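Side-chain contacts in alpha-1,3-glucanase (Paenibacillus glycanilyticus, PDB 6K0P), which probably hydrolyses alpha-1,3-glucan as a family 87 glycoside hydrolase, its catalytic domain being caught here with nigerose bound: residues 118-123 with 131-136; 197-202 with 210-215; 237-242 with 298-303; 452-457 with 521-526. The protein carries 1 engineered substitution. All blocks are in the same frame, centred on the assembly; numbering follows the deposited sequence. Where two conformers were deposited one is given.

Overall arrangement
Along the chain the four contacts follow one another in series. Contact 1 belongs to the N-terminal D1 part, where a loop folds back on strand 131-133; contacts 2 to 4 lie in the D2 part, among the stacked parallel strands of the beta-helix. Contacts 2 and 3 are neighbours, with centres about 16 Å apart, and touch where Ile214 O meets Thr242 OG1 at 2.8 Å. The centre of contact 4 is about 56 Å from that of contact 2, on the opposite side of the chain's centre. Contacts 2 and 3 thus lie toward one end of the beta-helix and contact 4 toward the other, with contact 1 in the D1 part packed beside it, about 28 Å from contact 3 (centres).

Contact 1 of 4, residues 118-123 with 131-136; sequences GRLGYD and TAYWLY
Trp134 lays its indole over Gly121, while its neighbour Tyr133 receives Leu120. The CB of Trp134 points toward residues 118-123, and chi1 of -64° then places CG anti to the carbonyl carbon, bringing the indole over Gly121. Passing outward along the ring, CD1 stands 4.4 Å from Leu120 CD2 and NE1 slightly nearer to the same methyl; the NE1 hydrogen is given, weakly, to Arg384 O. CE2 follows at 4.1 Å from Gly121 N, then CZ2 at 3.8 Å from Gly121 CA. At the tip CH2 closes to 3.4 Å from Gly121 CA. That carbon sits over the six-membered ring, 3.6 Å from its centroid and 23° off the normal, the geometry of a CH-pi contact. A CB on Gly121 would collide with CH2, and at the backbone angles of this residue it would also press on the carbonyl O of Leu120. A leucine in place of Trp134 would probably strip Gly121 CA of its aromatic cover and leave Arg384 O without the indole N-H. Leu120 reaches over with one methyl alone: CD2 stands above a face of Tyr133, 3.4 Å from Tyr133 CG, in a second CH-pi contact, the two side chains crossing at about a right angle. No hydrogen bond spans the segments. Strand 131-133 pairs antiparallel with strand 110-112, and Trp134, just past its end, also packs on Leu110 of that strand. The loop 118-123 meets the beta-helix through Arg385 NH1, held by Gly118 O and Leu120 O, and through Tyr122 OH, bonded to the glycan-pocket residue Asp282.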
loop_
_atom_site.group_PDB
_atom_site.type_symbol
_atom_site.label_atom_id
_atom_site.label_comp_id
_atom_site.label_asym_id
_atom_site.label_seq_id
_atom_site.Cartn_x
_atom_site.Cartn_y
_atom_site.Cartn_z
ATOM N N GLY A 118 -4.839 -14.161 -10.694
ATOM C CA GLY A 118 -4.297 -14.804 -9.509
ATOM C C GLY A 118 -2.786 -14.920 -9.525
ATOM O O GLY A 118 -2.173 -15.096 -8.464
ATOM N N ARG A 119 -2.173 -14.810 -10.703
ATOM C CA ARG A 119 -0.724 -14.843 -10.836
ATOM C C ARG A 119 -0.078 -13.468 -10.774
ATOM O O ARG A 119 1.151 -13.383 -10.849
ATOM C CB ARG A 119 -0.327 -15.510 -12.159
ATOM C CG ARG A 119 -0.764 -16.965 -12.283
ATOM C CD ARG A 119 -0.196 -17.802 -11.153
ATOM N NE ARG A 119 1.267 -17.818 -11.157
ATOM C CZ ARG A 119 2.013 -18.302 -10.165
ATOM N NH1 ARG A 119 1.437 -18.804 -9.076
ATOM N NH2 ARG A 119 3.332 -18.292 -10.263
ATOM N N LEU A 120 -0.860 -12.390 -10.652
ATOM C CA LEU A 120 -0.274 -11.051 -10.648
ATOM C C LEU A 120 0.788 -10.940 -9.566
ATOM O O LEU A 120 0.514 -11.189 -8.388
ATOM C CB LEU A 120 -1.358 -10.011 -10.384
ATOM C CG LEU A 120 -2.205 -9.468 -11.523
ATOM C CD1 LEU A 120 -3.181 -8.460 -10.937
ATOM C CD2 LEU A 120 -1.329 -8.832 -12.590
ATOM N N GLY A 121 1.994 -10.540 -9.974
ATOM C CA GLY A 121 3.114 -10.342 -9.084
ATOM C C GLY A 121 4.062 -11.519 -8.993
ATOM O O GLY A 121 5.209 -11.336 -8.566
ATOM N N TYR A 122 3.628 -12.716 -9.397
ATOM C CA TYR A 122 4.421 -13.927 -9.205
ATOM C C TYR A 122 5.392 -14.215 -10.339
ATOM O O TYR A 122 6.411 -14.884 -10.107
ATOM C CB TYR A 122 3.510 -15.150 -9.067
ATOM C CG TYR A 122 2.833 -15.301 -7.723
ATOM C CD1 TYR A 122 3.487 -15.893 -6.650
ATOM C CD2 TYR A 122 1.527 -14.866 -7.536
ATOM C CE1 TYR A 122 2.859 -16.044 -5.418
ATOM C CE2 TYR A 122 0.893 -15.004 -6.319
ATOM C CZ TYR A 122 1.555 -15.595 -5.260
ATOM O OH TYR A 122 0.900 -15.737 -4.066
ATOM N N ASP A 123 5.103 -13.766 -11.558
ATOM C CA ASP A 123 5.807 -14.249 -12.749
ATOM C C ASP A 123 6.490 -13.085 -13.461
ATOM O O ASP A 123 5.824 -12.237 -14.066
ATOM C CB ASP A 123 4.833 -15.002 -13.659
ATOM C CG ASP A 123 4.140 -16.152 -12.931
ATOM O OD1 ASP A 123 4.804 -16.811 -12.097
ATOM O OD2 ASP A 123 2.934 -16.393 -13.168
ATOM N N THR A 131 0.396 -10.928 -20.913
ATOM C CA THR A 131 0.284 -9.480 -20.854
ATOM C C THR A 131 1.159 -8.965 -19.715
ATOM O O THR A 131 1.262 -9.604 -18.663
ATOM C CB THR A 131 -1.181 -9.095 -20.605
ATOM O OG1 THR A 131 -1.979 -9.518 -21.715
ATOM C CG2 THR A 131 -1.345 -7.584 -20.410
ATOM N N ALA A 132 1.781 -7.807 -19.931
ATOM C CA ALA A 132 2.559 -7.142 -18.889
ATOM C C ALA A 132 1.651 -6.314 -17.987
ATOM O O ALA A 132 0.803 -5.554 -18.472
ATOM C CB ALA A 132 3.594 -6.217 -19.522
ATOM N N TYR A 133 1.858 -6.440 -16.678
ATOM C CA TYR A 133 1.181 -5.659 -15.652
ATOM C C TYR A 133 2.249 -5.053 -14.757
ATOM O O TYR A 133 3.440 -5.346 -14.896
ATOM C CB TYR A 133 0.263 -6.559 -14.809
ATOM C CG TYR A 133 -0.818 -7.250 -15.607
ATOM C CD1 TYR A 133 -0.586 -8.480 -16.216
ATOM C CD2 TYR A 133 -2.071 -6.670 -15.755
ATOM C CE1 TYR A 133 -1.591 -9.113 -16.952
ATOM C CE2 TYR A 133 -3.079 -7.293 -16.493
ATOM C CZ TYR A 133 -2.825 -8.510 -17.078
ATOM O OH TYR A 133 -3.821 -9.127 -17.810
ATOM N N TRP A 134 1.824 -4.220 -13.808
ATOM C CA TRP A 134 2.739 -3.622 -12.829
ATOM C C TRP A 134 3.857 -2.852 -13.539
ATOM O O TRP A 134 5.052 -3.121 -13.374
ATOM C CB TRP A 134 3.302 -4.667 -11.855
ATOM C CG TRP A 134 2.289 -5.331 -10.973
ATOM C CD1 TRP A 134 0.923 -5.376 -11.141
ATOM C CD2 TRP A 134 2.567 -6.037 -9.761
ATOM N NE1 TRP A 134 0.350 -6.097 -10.106
ATOM C CE2 TRP A 134 1.342 -6.506 -9.251
ATOM C CE3 TRP A 134 3.746 -6.334 -9.069
ATOM C CZ2 TRP A 134 1.260 -7.244 -8.070
ATOM C CZ3 TRP A 134 3.663 -7.057 -7.892
ATOM C CH2 TRP A 134 2.426 -7.500 -7.404
ATOM N N LEU A 135 3.430 -1.877 -14.335
ATOM C CA LEU A 135 4.277 -1.239 -15.334
ATOM C C LEU A 135 5.105 -0.088 -14.784
ATOM O O LEU A 135 6.114 0.268 -15.400
ATOM C CB LEU A 135 3.400 -0.702 -16.467
ATOM C CG LEU A 135 2.460 -1.721 -17.111
ATOM C CD1 LEU A 135 1.438 -1.003 -17.986
ATOM C CD2 LEU A 135 3.266 -2.707 -17.940
ATOM N N TYR A 136 4.699 0.501 -13.661
ATOM C CA TYR A 136 5.355 1.682 -13.114
ATOM C C TYR A 136 6.429 1.314 -12.098
ATOM O O TYR A 136 6.360 0.281 -11.430
ATOM C CB TYR A 136 4.319 2.631 -12.486
ATOM C CG TYR A 136 3.587 3.398 -13.557
ATOM C CD1 TYR A 136 4.110 4.583 -14.053
ATOM C CD2 TYR A 136 2.418 2.907 -14.127
ATOM C CE1 TYR A 136 3.489 5.270 -15.084
ATOM C CE2 TYR A 136 1.777 3.601 -15.149
ATOM C CZ TYR A 136 2.320 4.781 -15.619
ATOM O OH TYR A 136 1.707 5.481 -16.636
#

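Contact 2 of 4, residues 197-202 with 210-215; sequences DQALTE and KGIYIP
Where the pectate-lyase-like beta-helix begins, Ala199 and Leu200 of helix 196-204 pack against Ile212 of strand 211-214; the position of this helix is consistent with the N-terminal cap common in such folds. The side-chain contacts are apolar, and no hydrogen bond crosses between the segments. Their hub is Ile212 CG2, which lies 3.7 Å from Ala199 CB and, on the backbone of the same residue, 3.6 Å from Ala199 O. The same methyl reaches Leu200 CD2 at 3.9 Å, so it touches both of two consecutive helix residues. The other branch takes a different path. With chi1 at 68°, CG1 is set between the backbone N and the carbonyl carbon, and this turns CD1 to Leu200 CG at 4.0 Å. Leu200 itself does not aim its CB squarely at the strand; its CG and CD2 bend in to meet Ile212 obliquely. Because Ala199 ends at CB, the backbones can come near each other there, with Ala199 CA 6.3 Å from Ile212 CA. Strand 211-214 runs parallel between strands 187-189 and 233-236, and the helix is the connection from the first of these to 211-214. Ala199 also touches Val188 of strand 187-189, Leu200 packs on Ile225 and Leu227 of strand 224-227, and Ile212 rests on Ile234 of strand 233-236.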
loop_
_atom_site.group_PDB
_atom_site.type_symbol
_atom_site.label_atom_id
_atom_site.label_comp_id
_atom_site.label_asym_id
_atom_site.label_seq_id
_atom_site.Cartn_x
_atom_site.Cartn_y
_atom_site.Cartn_z
ATOM N N ASP A 197 26.699 -7.200 11.092
ATOM C CA ASP A 197 26.813 -8.335 12.008
ATOM C C ASP A 197 27.944 -8.141 13.015
ATOM O O ASP A 197 27.802 -8.500 14.189
ATOM C CB ASP A 197 27.027 -9.636 11.234
ATOM C CG ASP A 197 25.727 -10.397 10.973
ATOM O OD1 ASP A 197 24.767 -10.299 11.779
ATOM O OD2 ASP A 197 25.689 -11.139 9.972
ATOM N N GLN A 198 29.084 -7.597 12.573
ATOM C CA GLN A 198 30.205 -7.384 13.489
ATOM C C GLN A 198 29.883 -6.313 14.525
ATOM O O GLN A 198 30.242 -6.450 15.705
ATOM C CB GLN A 198 31.472 -7.041 12.706
ATOM C CG GLN A 198 32.006 -8.208 11.886
ATOM C CD GLN A 198 33.168 -7.817 10.998
ATOM O OE1 GLN A 198 33.183 -6.736 10.404
ATOM N NE2 GLN A 198 34.153 -8.703 10.897
ATOM N N ALA A 199 29.210 -5.239 14.107
ATOM C CA ALA A 199 28.793 -4.211 15.055
ATOM C C ALA A 199 27.822 -4.776 16.083
ATOM O O ALA A 199 27.911 -4.454 17.274
ATOM C CB ALA A 199 28.171 -3.029 14.310
ATOM N N LEU A 200 26.900 -5.641 15.643
ATOM C CA LEU A 200 25.938 -6.238 16.567
ATOM C C LEU A 200 26.614 -7.182 17.553
ATOM O O LEU A 200 26.222 -7.240 18.721
ATOM C CB LEU A 200 24.833 -6.961 15.794
ATOM C CG LEU A 200 23.791 -6.024 15.182
ATOM C CD1 LEU A 200 22.950 -6.788 14.180
ATOM C CD2 LEU A 200 22.898 -5.406 16.246
ATOM N N THR A 201 27.625 -7.930 17.105
ATOM C CA THR A 201 28.369 -8.779 18.031
ATOM C C THR A 201 29.054 -7.942 19.104
ATOM O O THR A 201 28.997 -8.268 20.297
ATOM C CB THR A 201 29.382 -9.628 17.265
ATOM O OG1 THR A 201 28.682 -10.524 16.396
ATOM C CG2 THR A 201 30.234 -10.449 18.233
ATOM N N GLU A 202 29.698 -6.844 18.696
ATOM C CA GLU A 202 30.318 -5.950 19.667
ATOM C C GLU A 202 29.278 -5.380 20.625
ATOM O O GLU A 202 29.528 -5.255 21.830
ATOM C CB GLU A 202 31.053 -4.832 18.922
ATOM C CG GLU A 202 31.858 -3.917 19.807
ATOM C CD GLU A 202 32.591 -2.846 19.019
ATOM O OE1 GLU A 202 32.930 -3.098 17.836
ATOM O OE2 GLU A 202 32.809 -1.753 19.592
ATOM N N LYS A 210 24.025 0.556 23.678
ATOM C CA LYS A 210 22.589 0.564 23.429
ATOM C C LYS A 210 22.217 -0.057 22.093
ATOM O O LYS A 210 21.061 -0.457 21.908
ATOM C CB LYS A 210 22.070 2.005 23.426
ATOM C CG LYS A 210 22.187 2.714 24.763
ATOM C CD LYS A 210 21.041 3.700 24.917
ATOM C CE LYS A 210 21.522 5.052 25.395
ATOM N NZ LYS A 210 20.693 6.153 24.825
ATOM N N GLY A 211 23.156 -0.124 21.157
ATOM C CA GLY A 211 22.840 -0.663 19.845
ATOM C C GLY A 211 23.938 -0.353 18.858
ATOM O O GLY A 211 25.121 -0.267 19.223
ATOM N N ILE A 212 23.535 -0.197 17.597
ATOM C CA ILE A 212 24.461 0.110 16.518
ATOM C C ILE A 212 23.971 1.329 15.756
ATOM O O ILE A 212 22.776 1.646 15.746
ATOM C CB ILE A 212 24.687 -1.075 15.553
ATOM C CG1 ILE A 212 23.423 -1.383 14.740
ATOM C CG2 ILE A 212 25.172 -2.300 16.317
ATOM C CD1 ILE A 212 23.673 -2.334 13.551
ATOM N N TYR A 213 24.919 2.020 15.133
ATOM C CA TYR A 213 24.646 3.138 14.247
ATOM C C TYR A 213 25.127 2.762 12.859
ATOM O O TYR A 213 26.252 2.270 12.697
ATOM C CB TYR A 213 25.391 4.389 14.723
ATOM C CG TYR A 213 25.329 5.545 13.753
ATOM C CD1 TYR A 213 24.141 6.243 13.541
ATOM C CD2 TYR A 213 26.464 5.945 13.051
ATOM C CE1 TYR A 213 24.091 7.311 12.650
ATOM C CE2 TYR A 213 26.421 7.018 12.174
ATOM C CZ TYR A 213 25.238 7.689 11.977
ATOM O OH TYR A 213 25.224 8.753 11.100
ATOM N N ILE A 214 24.276 2.984 11.862
ATOM C CA ILE A 214 24.619 2.690 10.477
ATOM C C ILE A 214 24.726 4.018 9.734
ATOM O O ILE A 214 23.708 4.697 9.528
ATOM C CB ILE A 214 23.608 1.749 9.815
ATOM C CG1 ILE A 214 23.324 0.553 10.726
ATOM C CG2 ILE A 214 24.144 1.272 8.470
ATOM C CD1 ILE A 214 22.360 -0.495 10.130
ATOM N N PRO A 215 25.922 4.434 9.340
ATOM C CA PRO A 215 26.107 5.773 8.773
ATOM C C PRO A 215 25.468 5.898 7.400
ATOM O O PRO A 215 24.987 4.933 6.800
ATOM C CB PRO A 215 27.630 5.906 8.647
ATOM C CG PRO A 215 28.210 4.807 9.457
ATOM C CD PRO A 215 27.190 3.705 9.505
#

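Contact 3 of 4, residues 237-242 with 298-303; sequences AGPWYT and VQNIWV
Trp302 points the edge of its six-membered ring at one face of Trp240 in a T-shaped pair, with the planes at 73°. Trp302 CZ3 makes the nearest approach, 3.5 Å from Trp240 CE2, and CH2 follows at 3.8 Å from Trp240 CZ2. Trp302 CG lies anti to its backbone N (chi1 170°), which carries the indole out from strand 297-304 to the loop. Nearer the strand, Pro239 CB packs 3.8 Å from Trp302 CB. The segments thus join the loop between strands 233-236 and 242-245 to a later coil of the right-handed parallel beta-helix, where the chain turns a corner at Asn300. The Asn300 side chain crosses Pro239 at about a right angle, ND2 lying 3.5 Å from Pro239 CD while giving its hydrogen bond to Asp270 OD1. Trp240 NE1 bonds to Glu173 OE1 and Trp302 NE1 to Glu304 OE2. With an alanine in place of Trp240, the Trp302 edge would probably face a gap and Glu173 would lose its indole donor. Trp240 also packs on the glycan-pocket residue Gln140 of strand 137-143.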
loop_
_atom_site.group_PDB
_atom_site.type_symbol
_atom_site.label_atom_id
_atom_site.label_comp_id
_atom_site.label_asym_id
_atom_site.label_seq_id
_atom_site.Cartn_x
_atom_site.Cartn_y
_atom_site.Cartn_z
ATOM N N ALA A 237 21.129 7.227 9.627
ATOM C CA ALA A 237 21.315 8.660 9.442
ATOM C C ALA A 237 20.096 9.337 8.835
ATOM O O ALA A 237 20.112 10.556 8.639
ATOM C CB ALA A 237 22.532 8.911 8.539
ATOM N N GLY A 238 19.047 8.570 8.544
ATOM C CA GLY A 238 17.897 9.044 7.812
ATOM C C GLY A 238 17.705 8.180 6.579
ATOM O O GLY A 238 18.675 7.691 5.994
ATOM N N PRO A 239 16.449 7.967 6.166
ATOM C CA PRO A 239 16.198 7.011 5.071
ATOM C C PRO A 239 16.766 7.424 3.718
ATOM O O PRO A 239 17.039 6.544 2.891
ATOM C CB PRO A 239 14.665 6.879 5.041
ATOM C CG PRO A 239 14.156 8.106 5.725
ATOM C CD PRO A 239 15.202 8.469 6.767
ATOM N N TRP A 240 16.941 8.720 3.454
ATOM C CA TRP A 240 17.602 9.138 2.218
ATOM C C TRP A 240 19.104 8.901 2.252
ATOM O O TRP A 240 19.756 9.002 1.204
ATOM C CB TRP A 240 17.330 10.623 1.941
ATOM C CG TRP A 240 16.047 10.881 1.197
ATOM C CD1 TRP A 240 14.820 11.166 1.739
ATOM C CD2 TRP A 240 15.864 10.876 -0.227
ATOM N NE1 TRP A 240 13.888 11.354 0.735
ATOM C CE2 TRP A 240 14.504 11.173 -0.478
ATOM C CE3 TRP A 240 16.719 10.647 -1.316
ATOM C CZ2 TRP A 240 13.980 11.248 -1.774
ATOM C CZ3 TRP A 240 16.192 10.720 -2.602
ATOM C CH2 TRP A 240 14.840 11.021 -2.817
ATOM N N TYR A 241 19.677 8.601 3.418
ATOM C CA TYR A 241 21.129 8.523 3.561
ATOM C C TYR A 241 21.637 7.123 3.862
ATOM O O TYR A 241 22.564 6.660 3.196
ATOM C CB TYR A 241 21.601 9.490 4.654
ATOM C CG TYR A 241 21.252 10.921 4.364
ATOM C CD1 TYR A 241 21.867 11.603 3.324
ATOM C CD2 TYR A 241 20.287 11.582 5.112
ATOM C CE1 TYR A 241 21.539 12.930 3.045
ATOM C CE2 TYR A 241 19.952 12.893 4.845
ATOM C CZ TYR A 241 20.585 13.557 3.813
ATOM O OH TYR A 241 20.246 14.865 3.550
ATOM N N THR A 242 21.083 6.446 4.866
ATOM C CA THR A 242 21.513 5.091 5.210
ATOM C C THR A 242 20.686 4.126 4.378
ATOM O O THR A 242 19.470 4.031 4.565
ATOM C CB THR A 242 21.284 4.821 6.692
ATOM O OG1 THR A 242 22.102 5.705 7.470
ATOM C CG2 THR A 242 21.642 3.366 7.039
ATOM N N VAL A 298 9.450 0.187 14.908
ATOM C CA VAL A 298 10.019 0.337 13.573
ATOM C C VAL A 298 9.564 1.707 13.093
ATOM O O VAL A 298 8.362 1.933 12.892
ATOM C CB VAL A 298 9.535 -0.769 12.630
ATOM C CG1 VAL A 298 10.016 -0.517 11.209
ATOM C CG2 VAL A 298 9.996 -2.134 13.142
ATOM N N GLN A 299 10.509 2.639 12.956
ATOM C CA GLN A 299 10.136 4.043 12.799
ATOM C C GLN A 299 10.968 4.742 11.738
ATOM O O GLN A 299 12.196 4.639 11.736
ATOM C CB GLN A 299 10.284 4.792 14.126
ATOM C CG GLN A 299 9.772 6.224 14.060
ATOM C CD GLN A 299 9.441 6.788 15.431
ATOM O OE1 GLN A 299 9.182 6.043 16.377
ATOM N NE2 GLN A 299 9.441 8.112 15.541
ATOM N N ASN A 300 10.297 5.493 10.859
ATOM C CA ASN A 300 10.993 6.300 9.848
ATOM C C ASN A 300 11.945 5.451 9.005
ATOM O O ASN A 300 13.098 5.822 8.758
ATOM C CB ASN A 300 11.719 7.487 10.491
ATOM C CG ASN A 300 12.276 8.475 9.466
ATOM O OD1 ASN A 300 11.672 8.717 8.404
ATOM N ND2 ASN A 300 13.438 9.052 9.780
ATOM N N ILE A 301 11.475 4.282 8.582
ATOM C CA ILE A 301 12.209 3.495 7.603
ATOM C C ILE A 301 11.449 3.484 6.281
ATOM O O ILE A 301 10.223 3.644 6.229
ATOM C CB ILE A 301 12.631 2.083 8.063
ATOM C CG1 ILE A 301 11.454 1.123 8.080
ATOM C CG2 ILE A 301 13.333 2.135 9.440
ATOM C CD1 ILE A 301 11.911 -0.328 8.192
ATOM N N TRP A 302 12.208 3.330 5.199
ATOM C CA TRP A 302 11.701 3.340 3.831
ATOM C C TRP A 302 12.167 2.035 3.201
ATOM O O TRP A 302 13.371 1.777 3.128
ATOM C CB TRP A 302 12.288 4.569 3.126
ATOM C CG TRP A 302 12.120 4.715 1.628
ATOM C CD1 TRP A 302 11.494 3.869 0.749
ATOM C CD2 TRP A 302 12.611 5.810 0.852
ATOM N NE1 TRP A 302 11.575 4.379 -0.534
ATOM C CE2 TRP A 302 12.267 5.565 -0.492
ATOM C CE3 TRP A 302 13.320 6.975 1.167
ATOM C CZ2 TRP A 302 12.607 6.445 -1.520
ATOM C CZ3 TRP A 302 13.661 7.846 0.143
ATOM C CH2 TRP A 302 13.302 7.577 -1.183
ATOM N N VAL A 303 11.220 1.174 2.822
ATOM C CA VAL A 303 11.519 -0.177 2.358
ATOM C C VAL A 303 10.878 -0.386 0.992
ATOM O O VAL A 303 9.714 -0.018 0.787
ATOM C CB VAL A 303 10.996 -1.214 3.376
ATOM C CG1 VAL A 303 11.262 -2.623 2.920
ATOM C CG2 VAL A 303 11.624 -0.971 4.739
#

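Contact 4 of 4, residues 452-457 with 521-526; sequences ADDKIN and GIKLVV. With SO4 (sulfate ion), chain I.
Lys523 runs fully extended from strand 520-524 and overlaps the carboxylate of Asp454, which comes at it from the opposite direction. NZ meets Asp454 OD2 at 2.7 Å in a salt bridge and hydrogen bond that uses the anti lone pair of that oxygen. All four Lys523 torsions lie near 180°, the straight form needed to bring NZ across to the loop. The other oxygen, OD1, is taken by Arg519 NH2 and Tyr520 OH, so both ends of the Asp454 carboxylate are gripped, which would probably keep it ionised. Two waters extend the join. One gives a hydrogen to Asp453 O at 2.7 Å and accepts from Lys523 NZ at 2.8 Å. The second donates to Asp453 OD2 (2.8 Å) and accepts from Val526 N (2.9 Å). Asp453 OD2 also lies 3.7 Å from Val526 CB, but its strongest direct polar partner is Tyr555 OH. On the loop, the successive amides Asp454 N and Lys455 N bind a sulfate, probably from the crystallisation liquor: Asp454 N to O3 at 2.8 Å, and Lys455 N to O1 at 3.0 Å and nearly straight (175°). Polar and water-mediated bonds thus fasten the loop between strands 437-446 and 460-462 to a late coil of the right-handed parallel beta-helix, a fold in which loops project from the stacked coils, as 452-457 does here.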
loop_
_atom_site.group_PDB
_atom_site.type_symbol
_atom_site.label_atom_id
_atom_site.label_comp_id
_atom_site.label_asym_id
_atom_site.label_seq_id
_atom_site.Cartn_x
_atom_site.Cartn_y
_atom_site.Cartn_z
ATOM N N ALA A 452 -23.478 -15.242 -13.055
ATOM C CA ALA A 452 -23.767 -14.182 -12.107
ATOM C C ALA A 452 -24.950 -13.327 -12.549
ATOM O O ALA A 452 -25.245 -13.180 -13.743
ATOM C CB ALA A 452 -22.546 -13.269 -11.942
ATOM N N ASP A 453 -25.622 -12.750 -11.558
ATOM C CA ASP A 453 -26.555 -11.659 -11.760
ATOM C C ASP A 453 -25.770 -10.364 -11.933
ATOM O O ASP A 453 -24.617 -10.256 -11.503
ATOM C CB ASP A 453 -27.452 -11.541 -10.524
ATOM C CG ASP A 453 -28.312 -10.296 -10.534
ATOM O OD1 ASP A 453 -29.260 -10.229 -11.351
ATOM O OD2 ASP A 453 -28.047 -9.377 -9.729
ATOM N N ASP A 454 -26.400 -9.376 -12.575
ATOM C CA ASP A 454 -25.808 -8.046 -12.727
ATOM C C ASP A 454 -24.419 -8.161 -13.352
ATOM O O ASP A 454 -23.419 -7.673 -12.819
ATOM C CB ASP A 454 -25.779 -7.311 -11.382
ATOM C CG ASP A 454 -25.361 -5.855 -11.499
ATOM O OD1 ASP A 454 -25.881 -5.131 -12.379
ATOM O OD2 ASP A 454 -24.530 -5.416 -10.677
ATOM N N LYS A 455 -24.360 -8.860 -14.484
ATOM C CA LYS A 455 -23.089 -9.239 -15.085
ATOM C C LYS A 455 -22.665 -8.195 -16.102
ATOM O O LYS A 455 -23.448 -7.805 -16.973
ATOM C CB LYS A 455 -23.194 -10.612 -15.753
ATOM C CG LYS A 455 -21.847 -11.227 -16.112
ATOM C CD LYS A 455 -22.010 -12.665 -16.559
ATOM C CE LYS A 455 -20.748 -13.189 -17.216
ATOM N NZ LYS A 455 -19.655 -13.404 -16.237
ATOM N N ILE A 456 -21.419 -7.744 -15.987
ATOM C CA ILE A 456 -20.866 -6.753 -16.901
ATOM C C ILE A 456 -19.582 -7.204 -17.567
ATOM O O ILE A 456 -19.179 -6.588 -18.566
ATOM C CB ILE A 456 -20.671 -5.380 -16.227
ATOM C CG1 ILE A 456 -19.798 -5.530 -14.989
ATOM C CG2 ILE A 456 -22.010 -4.777 -15.854
ATOM C CD1 ILE A 456 -19.546 -4.214 -14.261
ATOM N N ASN A 457 -18.931 -8.241 -17.059
ATOM C CA ASN A 457 -17.688 -8.761 -17.620
ATOM C C ASN A 457 -17.438 -10.136 -17.004
ATOM O O ASN A 457 -18.279 -10.670 -16.270
ATOM C CB ASN A 457 -16.524 -7.779 -17.443
ATOM C CG ASN A 457 -16.227 -7.461 -15.975
ATOM O OD1 ASN A 457 -16.430 -8.289 -15.091
ATOM N ND2 ASN A 457 -15.735 -6.255 -15.723
ATOM N N GLY A 521 -24.398 3.455 -6.041
ATOM C CA GLY A 521 -23.860 3.867 -4.756
ATOM C C GLY A 521 -23.674 2.688 -3.822
ATOM O O GLY A 521 -22.609 2.515 -3.223
ATOM N N ILE A 522 -24.708 1.860 -3.694
ATOM C CA ILE A 522 -24.707 0.690 -2.825
ATOM C C ILE A 522 -25.161 -0.503 -3.649
ATOM O O ILE A 522 -26.154 -0.412 -4.378
ATOM C CB ILE A 522 -25.651 0.903 -1.623
ATOM C CG1 ILE A 522 -25.176 2.098 -0.791
ATOM C CG2 ILE A 522 -25.763 -0.379 -0.778
ATOM C CD1 ILE A 522 -26.206 2.623 0.174
ATOM N N LYS A 523 -24.430 -1.613 -3.556
ATOM C CA LYS A 523 -24.847 -2.862 -4.180
ATOM C C LYS A 523 -25.006 -3.928 -3.106
ATOM O O LYS A 523 -24.067 -4.199 -2.343
ATOM C CB LYS A 523 -23.859 -3.341 -5.243
ATOM C CG LYS A 523 -24.288 -4.686 -5.843
ATOM C CD LYS A 523 -23.493 -5.042 -7.090
ATOM C CE LYS A 523 -23.867 -6.430 -7.606
ATOM N NZ LYS A 523 -23.086 -6.815 -8.831
ATOM N N LEU A 524 -26.201 -4.510 -3.033
ATOM C CA LEU A 524 -26.416 -5.752 -2.305
ATOM C C LEU A 524 -26.259 -6.873 -3.325
ATOM O O LEU A 524 -27.063 -6.990 -4.255
ATOM C CB LEU A 524 -27.803 -5.752 -1.657
ATOM C CG LEU A 524 -28.206 -4.503 -0.862
ATOM C CD1 LEU A 524 -29.606 -4.682 -0.238
ATOM C CD2 LEU A 524 -27.196 -4.147 0.230
ATOM N N VAL A 525 -25.195 -7.660 -3.194
ATOM C CA VAL A 525 -24.903 -8.686 -4.191
ATOM C C VAL A 525 -25.983 -9.759 -4.124
ATOM O O VAL A 525 -26.220 -10.356 -3.068
ATOM C CB VAL A 525 -23.499 -9.271 -3.983
ATOM C CG1 VAL A 525 -23.199 -10.357 -5.034
ATOM C CG2 VAL A 525 -22.453 -8.150 -4.029
ATOM N N VAL A 526 -26.636 -10.011 -5.258
ATOM C CA VAL A 526 -27.740 -10.965 -5.327
ATOM C C VAL A 526 -27.262 -12.353 -5.726
ATOM O O VAL A 526 -27.695 -13.359 -5.156
ATOM C CB VAL A 526 -28.809 -10.429 -6.303
ATOM C CG1 VAL A 526 -29.920 -11.458 -6.509
ATOM C CG2 VAL A 526 -29.384 -9.135 -5.790
HETATM S S SO4 I . -28.110 -8.945 -15.728
HETATM O O1 SO4 I . -26.854 -9.660 -15.992
HETATM O O2 SO4 I . -29.125 -9.327 -16.711
HETATM O O3 SO4 I . -28.596 -9.278 -14.386
HETATM O O4 SO4 I . -27.884 -7.502 -15.823
HETATM O O HOH W 1 -25.847 -9.609 -8.048
HETATM O O HOH W 2 -23.331 -9.567 -9.257
#